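Phosphodiesterase (Salpingoeca rosetta, PDB 7D7P) is a member of the phosphodiesterase family in the HD clan, with an all-helical fold that holds a zinc and a magnesium ion. Local coordinates at residues S50-D55 with L122-A127; E81-D86 with T132-L137; K103-N108 with L278-N283; N155-N160 with M292-L297. All blocks are in the same frame, centred on the assembly; numbering follows the deposited sequence.

Interaction 1 of 4, residues S50-D55 with L122-A127; sequences SLFTWD and LLTSVA
Phe52 and Thr124 reach toward each other tip to tip, CE2 of the ring lying 3.6 Å from Thr124 CG2 and 3.7 Å from Thr124 CB. With OG1 of Thr124 beside its own backbone N (chi1 -57°), the methyl turns to the ring while the hydroxyl bonds back to the carbonyl of Tyr120, one turn earlier in helix 109-126. Trp54 comes in next to Phe52 and crosses Leu122 at about a right angle: the far corner of the indole, CH2, meets Leu122 CD2 at 3.9 Å, with the methyl at the edge and in the ring plane. Ser125 OG faces the rims of both aromatics, near each ring plane, 3.7 Å from Trp54 CZ2 and 3.9 Å from Phe52 CZ. Trp54 also meets Phe336 edge-to-face. This close part is made by side-chain ends alone; the backbones stay well apart, the CA atoms of Phe52 and Thr124 at 9.2 Å. On the looser side the loop turns outward to exposed Ser50 and Asp55, and an ST turn, Asp55 N to Thr53 OG1, shapes its course there. Because Ser125 OG is bonded to the carbonyl of Leu121, the aromatic edges meet a hydroxyl satisfied within its own helix; the contact of Phe52 and Trp54 with Leu122, Thr124 and Ser125 is essentially van der Waals, and the nearby polar tie is His117 NE2 to Leu51 O.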
# COMPACT_ATOMS: atom_id res chain seq x y z
N SER A 50 28.28 -17.02 -15.32
CA SER A 50 27.76 -15.84 -15.99
C SER A 50 26.27 -15.96 -16.30
O SER A 50 25.62 -14.94 -16.58
CB SER A 50 28.54 -15.58 -17.28
OG SER A 50 28.41 -16.66 -18.19
N LEU A 51 25.72 -17.17 -16.25
CA LEU A 51 24.29 -17.37 -16.41
C LEU A 51 23.50 -16.84 -15.22
O LEU A 51 22.32 -16.51 -15.37
CB LEU A 51 23.99 -18.86 -16.61
CG LEU A 51 22.56 -19.29 -16.92
CD1 LEU A 51 22.15 -18.84 -18.31
CD2 LEU A 51 22.41 -20.80 -16.78
N PHE A 52 24.12 -16.74 -14.04
CA PHE A 52 23.42 -16.34 -12.82
C PHE A 52 23.40 -14.82 -12.74
O PHE A 52 24.34 -14.19 -12.25
CB PHE A 52 24.08 -16.96 -11.60
CG PHE A 52 23.17 -17.05 -10.40
CD1 PHE A 52 23.09 -16.01 -9.49
CD2 PHE A 52 22.39 -18.18 -10.20
CE1 PHE A 52 22.25 -16.09 -8.39
CE2 PHE A 52 21.55 -18.26 -9.10
CZ PHE A 52 21.48 -17.22 -8.20
N THR A 53 22.32 -14.22 -13.22
CA THR A 53 22.15 -12.77 -13.15
C THR A 53 20.66 -12.45 -13.07
O THR A 53 19.89 -12.87 -13.94
CB THR A 53 22.80 -12.06 -14.34
OG1 THR A 53 22.33 -10.71 -14.42
CG2 THR A 53 22.48 -12.78 -15.65
N TRP A 54 20.27 -11.72 -12.03
CA TRP A 54 18.87 -11.33 -11.85
C TRP A 54 18.44 -10.24 -12.81
O TRP A 54 17.24 -9.95 -12.90
CB TRP A 54 18.64 -10.88 -10.41
CG TRP A 54 18.75 -11.99 -9.41
CD1 TRP A 54 19.88 -12.43 -8.78
CD2 TRP A 54 17.68 -12.81 -8.92
NE1 TRP A 54 19.58 -13.47 -7.93
CE2 TRP A 54 18.23 -13.72 -8.00
CE3 TRP A 54 16.30 -12.86 -9.17
CZ2 TRP A 54 17.46 -14.67 -7.33
CZ3 TRP A 54 15.54 -13.80 -8.50
CH2 TRP A 54 16.12 -14.69 -7.60
N ASP A 55 19.37 -9.62 -13.54
CA ASP A 55 19.06 -8.59 -14.52
C ASP A 55 18.73 -9.17 -15.89
O ASP A 55 18.57 -8.40 -16.85
CB ASP A 55 20.23 -7.62 -14.64
CG ASP A 55 20.38 -6.72 -13.42
OD1 ASP A 55 19.57 -6.85 -12.48
OD2 ASP A 55 21.30 -5.88 -13.42
N LEU A 122 15.60 -18.91 -8.76
CA LEU A 122 14.92 -19.13 -7.48
C LEU A 122 15.29 -20.48 -6.87
O LEU A 122 15.53 -20.57 -5.66
CB LEU A 122 13.41 -19.02 -7.67
CG LEU A 122 12.86 -17.62 -7.96
CD1 LEU A 122 11.44 -17.70 -8.48
CD2 LEU A 122 12.92 -16.75 -6.71
N LEU A 123 15.33 -21.53 -7.69
CA LEU A 123 15.65 -22.86 -7.16
C LEU A 123 17.10 -22.93 -6.69
O LEU A 123 17.39 -23.57 -5.68
CB LEU A 123 15.38 -23.93 -8.22
CG LEU A 123 13.93 -24.12 -8.68
CD1 LEU A 123 13.87 -25.21 -9.73
CD2 LEU A 123 13.01 -24.44 -7.51
N THR A 124 18.01 -22.29 -7.42
CA THR A 124 19.40 -22.26 -7.00
C THR A 124 19.55 -21.54 -5.66
O THR A 124 20.42 -21.90 -4.86
CB THR A 124 20.26 -21.59 -8.07
OG1 THR A 124 20.11 -22.29 -9.31
CG2 THR A 124 21.73 -21.59 -7.68
N SER A 125 18.71 -20.54 -5.41
CA SER A 125 18.86 -19.73 -4.20
C SER A 125 18.33 -20.43 -2.96
O SER A 125 18.92 -20.29 -1.88
CB SER A 125 18.15 -18.38 -4.39
OG SER A 125 18.66 -17.69 -5.53
N VAL A 126 17.22 -21.16 -3.06
CA VAL A 126 16.54 -21.65 -1.86
C VAL A 126 16.26 -23.15 -1.87
O VAL A 126 15.94 -23.71 -0.80
CB VAL A 126 15.23 -20.87 -1.62
CG1 VAL A 126 15.49 -19.38 -1.52
CG2 VAL A 126 14.22 -21.18 -2.71
N ALA A 127 16.33 -23.85 -2.99
CA ALA A 127 15.82 -25.22 -3.07
C ALA A 127 16.89 -26.29 -3.19
O ALA A 127 16.55 -27.47 -3.27
CB ALA A 127 14.85 -25.35 -4.25

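Interaction 2 of 4, residues E81-D86 with T132-L137; sequences EQFNID and TEVELL
Phe83 inserts its ring beside the first turn of helix 133-145, touching Glu133, Val134 and Leu137. CB already points toward the helix, and CG is anti to the carbonyl carbon (chi1 -65°). At CG and CD2 the partner is Leu137 CD2, which lies 3.8 Å from Phe83 CD2. The same methyl stands over one face, 4.0 Å from the ring centroid and 18° off the normal, a CH-pi contact. Further out, CE2 meets Glu133 twice, at the backbone O (3.5 Å) near the ring plane and at CG (3.6 Å). At the tip CZ touches Val134 CG2 at 3.7 Å, and CE1 shares that methyl. Beside the ring, Gln82 crosses Glu133 at about a right angle, its CG 3.4 Å from Glu133 OE2, while Glu133 OE1 takes a hydrogen bond from Ala40 N. Ile85 adds a lighter touch, CD1 to Leu137 CD1 at 4.2 Å. Leu198 and helix 200-215 enclose this group, the first against Phe83, the second against Val134 and Leu137. The helix receiving the ring opens with a capping box: Glu135 N bonds to Thr132 OG1 at 3.1 Å, and Thr132 N returns to Glu135 OE1, met from above the carboxylate plane. Glu135 also forms salt bridges to Arg205 and Arg248. The arrangement, with a phenylalanine just past the end of helix 79-82, is the packing of a post-helix turn on the first turn of a capped helix, in an all-helical fold.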
# COMPACT_ATOMS: atom_id res chain seq x y z
N GLU A 81 23.05 -34.74 -17.71
CA GLU A 81 23.83 -35.94 -17.39
C GLU A 81 23.13 -36.82 -16.37
O GLU A 81 23.30 -38.05 -16.40
CB GLU A 81 25.22 -35.54 -16.89
CG GLU A 81 25.25 -34.79 -15.57
CD GLU A 81 26.64 -34.35 -15.18
OE1 GLU A 81 27.43 -34.00 -16.09
OE2 GLU A 81 26.96 -34.37 -13.97
N GLN A 82 22.32 -36.24 -15.48
CA GLN A 82 21.64 -37.05 -14.47
C GLN A 82 20.56 -37.94 -15.08
O GLN A 82 20.25 -39.00 -14.53
CB GLN A 82 21.02 -36.14 -13.40
CG GLN A 82 22.02 -35.60 -12.38
CD GLN A 82 22.55 -36.67 -11.45
OE1 GLN A 82 21.80 -37.51 -10.95
NE2 GLN A 82 23.86 -36.64 -11.20
N PHE A 83 19.98 -37.53 -16.21
CA PHE A 83 18.94 -38.32 -16.87
C PHE A 83 19.36 -38.81 -18.25
O PHE A 83 18.50 -39.29 -19.00
CB PHE A 83 17.64 -37.53 -16.95
CG PHE A 83 17.04 -37.23 -15.60
CD1 PHE A 83 16.33 -38.20 -14.91
CD2 PHE A 83 17.20 -35.98 -15.02
CE1 PHE A 83 15.78 -37.93 -13.67
CE2 PHE A 83 16.66 -35.71 -13.77
CZ PHE A 83 15.95 -36.68 -13.10
N ASN A 84 20.65 -38.73 -18.59
CA ASN A 84 21.17 -39.20 -19.87
C ASN A 84 20.35 -38.64 -21.03
O ASN A 84 19.90 -39.37 -21.92
CB ASN A 84 21.23 -40.73 -19.92
CG ASN A 84 22.10 -41.32 -18.82
OD1 ASN A 84 23.09 -40.72 -18.41
ND2 ASN A 84 21.72 -42.50 -18.34
N ILE A 85 20.14 -37.33 -21.00
CA ILE A 85 19.27 -36.66 -21.96
C ILE A 85 19.96 -36.59 -23.32
O ILE A 85 21.10 -36.13 -23.42
CB ILE A 85 18.88 -35.26 -21.46
CG1 ILE A 85 17.83 -35.37 -20.35
CG2 ILE A 85 18.38 -34.40 -22.61
CD1 ILE A 85 17.48 -34.03 -19.71
N ASP A 86 19.27 -37.05 -24.36
CA ASP A 86 19.74 -36.88 -25.73
C ASP A 86 19.65 -35.40 -26.11
O ASP A 86 18.55 -34.85 -26.23
CB ASP A 86 18.91 -37.75 -26.68
CG ASP A 86 19.45 -37.76 -28.10
OD1 ASP A 86 20.39 -36.99 -28.41
OD2 ASP A 86 18.94 -38.55 -28.91
N THR A 132 14.27 -32.64 -5.32
CA THR A 132 14.86 -33.85 -5.87
C THR A 132 15.27 -33.63 -7.32
O THR A 132 14.90 -32.64 -7.96
CB THR A 132 13.88 -35.02 -5.77
OG1 THR A 132 12.91 -34.93 -6.83
CG2 THR A 132 13.16 -35.02 -4.43
N GLU A 133 16.06 -34.57 -7.83
CA GLU A 133 16.54 -34.48 -9.21
C GLU A 133 15.39 -34.50 -10.20
O GLU A 133 15.38 -33.74 -11.18
CB GLU A 133 17.52 -35.61 -9.50
CG GLU A 133 18.44 -35.35 -10.67
CD GLU A 133 19.44 -34.25 -10.38
OE1 GLU A 133 19.96 -34.21 -9.25
OE2 GLU A 133 19.70 -33.43 -11.29
N VAL A 134 14.40 -35.37 -9.98
CA VAL A 134 13.27 -35.46 -10.89
C VAL A 134 12.43 -34.19 -10.82
O VAL A 134 11.99 -33.66 -11.85
CB VAL A 134 12.43 -36.72 -10.59
CG1 VAL A 134 11.09 -36.66 -11.31
CG2 VAL A 134 13.20 -37.97 -10.99
N GLU A 135 12.21 -33.66 -9.61
CA GLU A 135 11.44 -32.43 -9.47
C GLU A 135 12.16 -31.24 -10.10
O GLU A 135 11.51 -30.32 -10.60
CB GLU A 135 11.14 -32.16 -8.00
CG GLU A 135 10.20 -33.18 -7.35
CD GLU A 135 10.24 -33.14 -5.84
OE1 GLU A 135 11.11 -32.44 -5.27
OE2 GLU A 135 9.41 -33.83 -5.21
N LEU A 136 13.49 -31.24 -10.08
CA LEU A 136 14.24 -30.17 -10.73
C LEU A 136 14.02 -30.18 -12.24
O LEU A 136 13.75 -29.14 -12.85
CB LEU A 136 15.73 -30.29 -10.40
CG LEU A 136 16.65 -29.26 -11.05
CD1 LEU A 136 16.30 -27.85 -10.60
CD2 LEU A 136 18.11 -29.58 -10.75
N LEU A 137 14.14 -31.36 -12.85
CA LEU A 137 13.84 -31.49 -14.28
C LEU A 137 12.40 -31.09 -14.58
O LEU A 137 12.13 -30.45 -15.60
CB LEU A 137 14.11 -32.92 -14.75
CG LEU A 137 13.73 -33.28 -16.18
CD1 LEU A 137 14.55 -32.48 -17.18
CD2 LEU A 137 13.88 -34.78 -16.42

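Interaction 3 of 4, residues K103-N108 with L278-N283; sequences KNPFHN and LQKEFN
Glu281 reaches from helix 268-291 into the loop 103-108 and takes three hydrogen bonds, divided between its two oxygens. OE1 accepts from His107 ND1 at 2.8 Å through its syn lone pair, and the oxygen lies in the imidazole plane, so this His-carboxylate bond helps fix the turn of the ring. OE2 accepts from two successive backbone groups, Phe106 N at 2.8 Å and His107 N at 2.9 Å, both approaching from the same face of the carboxylate; the first stands 40° above its plane, the second 21° out of it on the syn side. Glu281 CG is anti to the carbonyl carbon (chi1 -65°), and the chain runs extended beyond it to the loop. A second set of polar bonds braces the loop from within: Asn108 ND2 to Asn104 O and Asn104 ND2 to His107 O, each nearly straight, with His107 at the centre of an inverse gamma turn; Asn104 ND2 also bonds to His150 O. Of the apolar contacts, Leu278 CD1 lies over one face of the Phe106 ring, 4.3 Å from the centroid in a CH-pi contact, and the same methyl touches His107 CE1 at 3.9 Å. Phe106 CD1 stands over the centre of the imidazole. Pro105 CG meets Lys280 CD at 3.9 Å toward the surface. The loop links helix 87-99 to helix 109-126, which Asn108 caps through the backbone N of His111, a zinc ligand; with the side chain of His107 about 4 Å from that zinc and stacked on His150, Glu281 joins helix 268-291 to the loop next to the metal site.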
# COMPACT_ATOMS: atom_id res chain seq x y z
N LYS A 103 2.91 -15.24 -31.39
CA LYS A 103 3.61 -13.96 -31.44
C LYS A 103 2.79 -12.87 -30.74
O LYS A 103 2.40 -11.85 -31.32
CB LYS A 103 3.90 -13.58 -32.89
N ASN A 104 2.54 -13.10 -29.45
CA ASN A 104 1.86 -12.12 -28.62
C ASN A 104 2.85 -11.08 -28.11
O ASN A 104 4.06 -11.33 -28.05
CB ASN A 104 1.17 -12.81 -27.45
CG ASN A 104 0.15 -13.84 -27.89
OD1 ASN A 104 -0.74 -13.55 -28.70
ND2 ASN A 104 0.27 -15.05 -27.37
N PRO A 105 2.36 -9.89 -27.74
CA PRO A 105 3.27 -8.88 -27.16
C PRO A 105 3.91 -9.32 -25.85
O PRO A 105 5.10 -9.07 -25.64
CB PRO A 105 2.36 -7.66 -26.96
CG PRO A 105 1.23 -7.86 -27.92
CD PRO A 105 1.02 -9.34 -28.00
N PHE A 106 3.16 -9.98 -24.97
CA PHE A 106 3.67 -10.42 -23.68
C PHE A 106 3.79 -11.93 -23.59
O PHE A 106 4.87 -12.46 -23.32
CB PHE A 106 2.79 -9.89 -22.54
CG PHE A 106 3.32 -10.21 -21.16
CD1 PHE A 106 3.06 -11.44 -20.57
CD2 PHE A 106 4.07 -9.28 -20.46
CE1 PHE A 106 3.55 -11.74 -19.32
CE2 PHE A 106 4.55 -9.57 -19.20
CZ PHE A 106 4.29 -10.81 -18.63
N HIS A 107 2.69 -12.67 -23.79
CA HIS A 107 2.68 -14.11 -23.58
C HIS A 107 3.27 -14.79 -24.81
O HIS A 107 2.58 -15.37 -25.65
CB HIS A 107 1.27 -14.61 -23.28
CG HIS A 107 0.74 -14.18 -21.95
ND1 HIS A 107 -0.04 -13.06 -21.78
CD2 HIS A 107 0.90 -14.71 -20.71
CE1 HIS A 107 -0.35 -12.92 -20.51
NE2 HIS A 107 0.21 -13.91 -19.84
N ASN A 108 4.60 -14.72 -24.91
CA ASN A 108 5.32 -15.22 -26.07
C ASN A 108 6.48 -16.12 -25.65
O ASN A 108 6.64 -16.42 -24.46
CB ASN A 108 5.82 -14.06 -26.93
CG ASN A 108 6.56 -13.00 -26.12
OD1 ASN A 108 7.41 -13.32 -25.29
ND2 ASN A 108 6.23 -11.73 -26.36
N LEU A 278 2.02 -6.10 -21.82
CA LEU A 278 0.81 -6.69 -21.25
C LEU A 278 -0.38 -5.76 -21.44
O LEU A 278 -1.49 -6.23 -21.72
CB LEU A 278 1.03 -6.99 -19.76
CG LEU A 278 -0.12 -7.74 -19.07
CD1 LEU A 278 -0.25 -9.15 -19.62
CD2 LEU A 278 0.07 -7.76 -17.55
N GLN A 279 -0.17 -4.45 -21.28
CA GLN A 279 -1.25 -3.49 -21.51
C GLN A 279 -1.77 -3.59 -22.93
O GLN A 279 -2.98 -3.46 -23.17
CB GLN A 279 -0.76 -2.08 -21.20
CG GLN A 279 -1.85 -1.01 -21.24
CD GLN A 279 -1.29 0.40 -21.16
OE1 GLN A 279 -0.32 0.73 -21.84
NE2 GLN A 279 -1.89 1.23 -20.33
N LYS A 280 -0.88 -3.82 -23.90
CA LYS A 280 -1.31 -3.96 -25.29
C LYS A 280 -2.22 -5.17 -25.46
O LYS A 280 -3.20 -5.11 -26.22
CB LYS A 280 -0.09 -4.07 -26.21
CG LYS A 280 -0.42 -3.90 -27.68
CD LYS A 280 0.82 -4.07 -28.54
CE LYS A 280 0.97 -2.92 -29.53
NZ LYS A 280 1.98 -3.21 -30.58
N GLU A 281 -1.91 -6.27 -24.77
CA GLU A 281 -2.81 -7.43 -24.80
C GLU A 281 -4.15 -7.10 -24.16
O GLU A 281 -5.20 -7.49 -24.68
CB GLU A 281 -2.15 -8.62 -24.11
CG GLU A 281 -0.91 -9.14 -24.81
CD GLU A 281 -0.44 -10.47 -24.27
OE1 GLU A 281 -1.10 -11.01 -23.35
OE2 GLU A 281 0.59 -10.97 -24.76
N PHE A 282 -4.12 -6.39 -23.03
CA PHE A 282 -5.37 -5.99 -22.38
C PHE A 282 -6.22 -5.14 -23.32
O PHE A 282 -7.44 -5.35 -23.41
CB PHE A 282 -5.07 -5.22 -21.09
CG PHE A 282 -4.55 -6.08 -19.97
CD1 PHE A 282 -4.46 -7.46 -20.10
CD2 PHE A 282 -4.15 -5.51 -18.77
CE1 PHE A 282 -3.98 -8.24 -19.07
CE2 PHE A 282 -3.67 -6.29 -17.74
CZ PHE A 282 -3.58 -7.66 -17.88
N ASN A 283 -5.60 -4.19 -24.02
CA ASN A 283 -6.36 -3.33 -24.92
C ASN A 283 -6.93 -4.11 -26.10
O ASN A 283 -8.06 -3.84 -26.53
CB ASN A 283 -5.47 -2.19 -25.43
CG ASN A 283 -4.97 -1.30 -24.30
OD1 ASN A 283 -5.56 -1.25 -23.22
ND2 ASN A 283 -3.88 -0.58 -24.55

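Interaction 4 of 4, residues N155-N160 with M292-L297; sequences NAFHIN and MNLPSL
Phe157 meets Leu294 and Met292 with the outer end of its ring, crossing each side chain at about a right angle. CE1 lies 3.8 Å from Leu294 CD1, and CZ comes within 3.9 Å of Met292 SD. The sulfur is 5.1 Å from the ring centroid and 73° off its normal, an oblique Met-aromatic contact. The other methyl of Leu294, CD2, packs against the backbone of Asn160, 3.5 Å from its O, and thus one leucine spans the ring and the next turn of helix 155-161. Close by, the amide ND2 of Asn160 rests 3.6 Å from Pro295 CG. The same nitrogen donates to a water at 2.9 Å, which passes the link on to Pro295 O at 2.6 Å. In the next shell, CG of Phe157 is anti to the backbone N (chi1 172°), and the ring also packs on Gln285, Leu288 and Glu289 of helix 268-291. That helix ends in a Schellman motif at Asn293, whose positive phi turns the chain away toward Leu294. Beyond Pro295, Ser296 OG hydrogen-bonds to Glu289 OE1, linking the loop to helix 268-291. The direct touches are thus mostly apolar, while the polar connection is carried by a single water, which implies that this edge of the fold joins its two elements through side-chain packing and one bridged amide-to-carbonyl link, rather than through bonded backbones.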
# COMPACT_ATOMS: atom_id res chain seq x y z
N ASN A 155 -8.64 -15.88 -18.98
CA ASN A 155 -9.61 -16.93 -18.71
C ASN A 155 -11.03 -16.39 -18.71
O ASN A 155 -11.97 -17.08 -19.14
CB ASN A 155 -9.31 -17.59 -17.36
CG ASN A 155 -8.28 -18.69 -17.47
OD1 ASN A 155 -8.17 -19.36 -18.50
ND2 ASN A 155 -7.53 -18.92 -16.39
N ALA A 156 -11.22 -15.16 -18.22
CA ALA A 156 -12.55 -14.56 -18.20
C ALA A 156 -13.12 -14.42 -19.60
O ALA A 156 -14.33 -14.59 -19.81
CB ALA A 156 -12.50 -13.20 -17.50
N PHE A 157 -12.27 -14.13 -20.59
CA PHE A 157 -12.74 -14.05 -21.97
C PHE A 157 -13.28 -15.39 -22.44
O PHE A 157 -14.35 -15.46 -23.06
CB PHE A 157 -11.62 -13.58 -22.89
CG PHE A 157 -11.98 -13.66 -24.35
CD1 PHE A 157 -12.65 -12.62 -24.97
CD2 PHE A 157 -11.68 -14.79 -25.09
CE1 PHE A 157 -13.00 -12.69 -26.30
CE2 PHE A 157 -12.03 -14.87 -26.42
CZ PHE A 157 -12.69 -13.83 -27.03
N HIS A 158 -12.55 -16.47 -22.16
CA HIS A 158 -12.99 -17.79 -22.59
C HIS A 158 -14.32 -18.17 -21.94
O HIS A 158 -15.22 -18.68 -22.61
CB HIS A 158 -11.92 -18.84 -22.28
CG HIS A 158 -10.77 -18.80 -23.23
ND1 HIS A 158 -10.80 -19.42 -24.47
CD2 HIS A 158 -9.55 -18.21 -23.15
CE1 HIS A 158 -9.66 -19.22 -25.09
NE2 HIS A 158 -8.88 -18.49 -24.31
N ILE A 159 -14.45 -17.93 -20.64
CA ILE A 159 -15.68 -18.28 -19.93
C ILE A 159 -16.84 -17.42 -20.43
O ILE A 159 -17.93 -17.94 -20.69
CB ILE A 159 -15.47 -18.14 -18.41
CG1 ILE A 159 -14.38 -19.11 -17.94
CG2 ILE A 159 -16.77 -18.40 -17.67
CD1 ILE A 159 -14.01 -18.94 -16.48
N ASN A 160 -16.62 -16.11 -20.58
CA ASN A 160 -17.71 -15.22 -21.00
C ASN A 160 -18.11 -15.48 -22.44
O ASN A 160 -19.30 -15.41 -22.78
CB ASN A 160 -17.30 -13.76 -20.81
CG ASN A 160 -17.24 -13.35 -19.35
OD1 ASN A 160 -17.75 -14.05 -18.48
ND2 ASN A 160 -16.62 -12.20 -19.08
N MET A 292 -17.61 -8.55 -29.81
CA MET A 292 -18.38 -9.76 -29.54
C MET A 292 -19.50 -9.54 -28.54
O MET A 292 -20.18 -10.51 -28.18
CB MET A 292 -17.45 -10.88 -29.04
CG MET A 292 -16.57 -11.46 -30.12
SD MET A 292 -15.54 -12.81 -29.52
CE MET A 292 -14.87 -13.42 -31.07
N ASN A 293 -19.71 -8.30 -28.10
CA ASN A 293 -20.76 -7.95 -27.13
C ASN A 293 -20.55 -8.70 -25.81
O ASN A 293 -21.46 -9.32 -25.27
CB ASN A 293 -22.15 -8.22 -27.71
CG ASN A 293 -23.25 -7.53 -26.91
OD1 ASN A 293 -22.99 -6.56 -26.20
ND2 ASN A 293 -24.47 -8.05 -27.02
N LEU A 294 -19.32 -8.63 -25.30
CA LEU A 294 -18.96 -9.26 -24.05
C LEU A 294 -18.58 -8.20 -23.01
O LEU A 294 -18.08 -7.13 -23.37
CB LEU A 294 -17.77 -10.22 -24.24
CG LEU A 294 -18.00 -11.45 -25.12
CD1 LEU A 294 -16.68 -12.16 -25.37
CD2 LEU A 294 -19.01 -12.39 -24.48
N PRO A 295 -18.80 -8.47 -21.73
CA PRO A 295 -18.37 -7.52 -20.70
C PRO A 295 -16.85 -7.41 -20.65
O PRO A 295 -16.12 -8.34 -20.99
CB PRO A 295 -18.92 -8.13 -19.40
CG PRO A 295 -19.02 -9.59 -19.69
CD PRO A 295 -19.40 -9.69 -21.14
N SER A 296 -16.39 -6.24 -20.21
CA SER A 296 -14.96 -5.97 -20.08
C SER A 296 -14.69 -5.39 -18.70
O SER A 296 -15.53 -4.71 -18.11
CB SER A 296 -14.47 -4.99 -21.16
OG SER A 296 -14.66 -5.53 -22.46
N LEU A 297 -13.49 -5.67 -18.19
CA LEU A 297 -13.07 -5.08 -16.92
C LEU A 297 -12.48 -3.70 -17.16
O LEU A 297 -11.74 -3.49 -18.13
CB LEU A 297 -12.04 -5.98 -16.23
CG LEU A 297 -12.58 -7.30 -15.66
CD1 LEU A 297 -11.43 -8.25 -15.35
CD2 LEU A 297 -13.42 -7.04 -14.42
O HOH W 1 -15.38 -10.86 -21.32

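Interactions 1, 2 and 3 are partly buried, whereas interaction 4 lies at the surface. Interactions 1 and 2 rest on consecutive helices, 109-126 and 133-145, and touch through Leu123 CD1 and Leu136 CD1 at 3.7 Å. Interaction 3 uses the body of helix 268-291 and interaction 4 the loop that follows it, with nearest atoms about 7 Å apart. Interactions 1, 2 and 4 are all led by aromatic rings meeting aliphatic groups, and interaction 4 has a water bridge as well. Beside the zinc, interaction 3 differs by its direct carboxylate hydrogen bonds. Interactions 1 and 3 lie on opposite sides of the chain's centre.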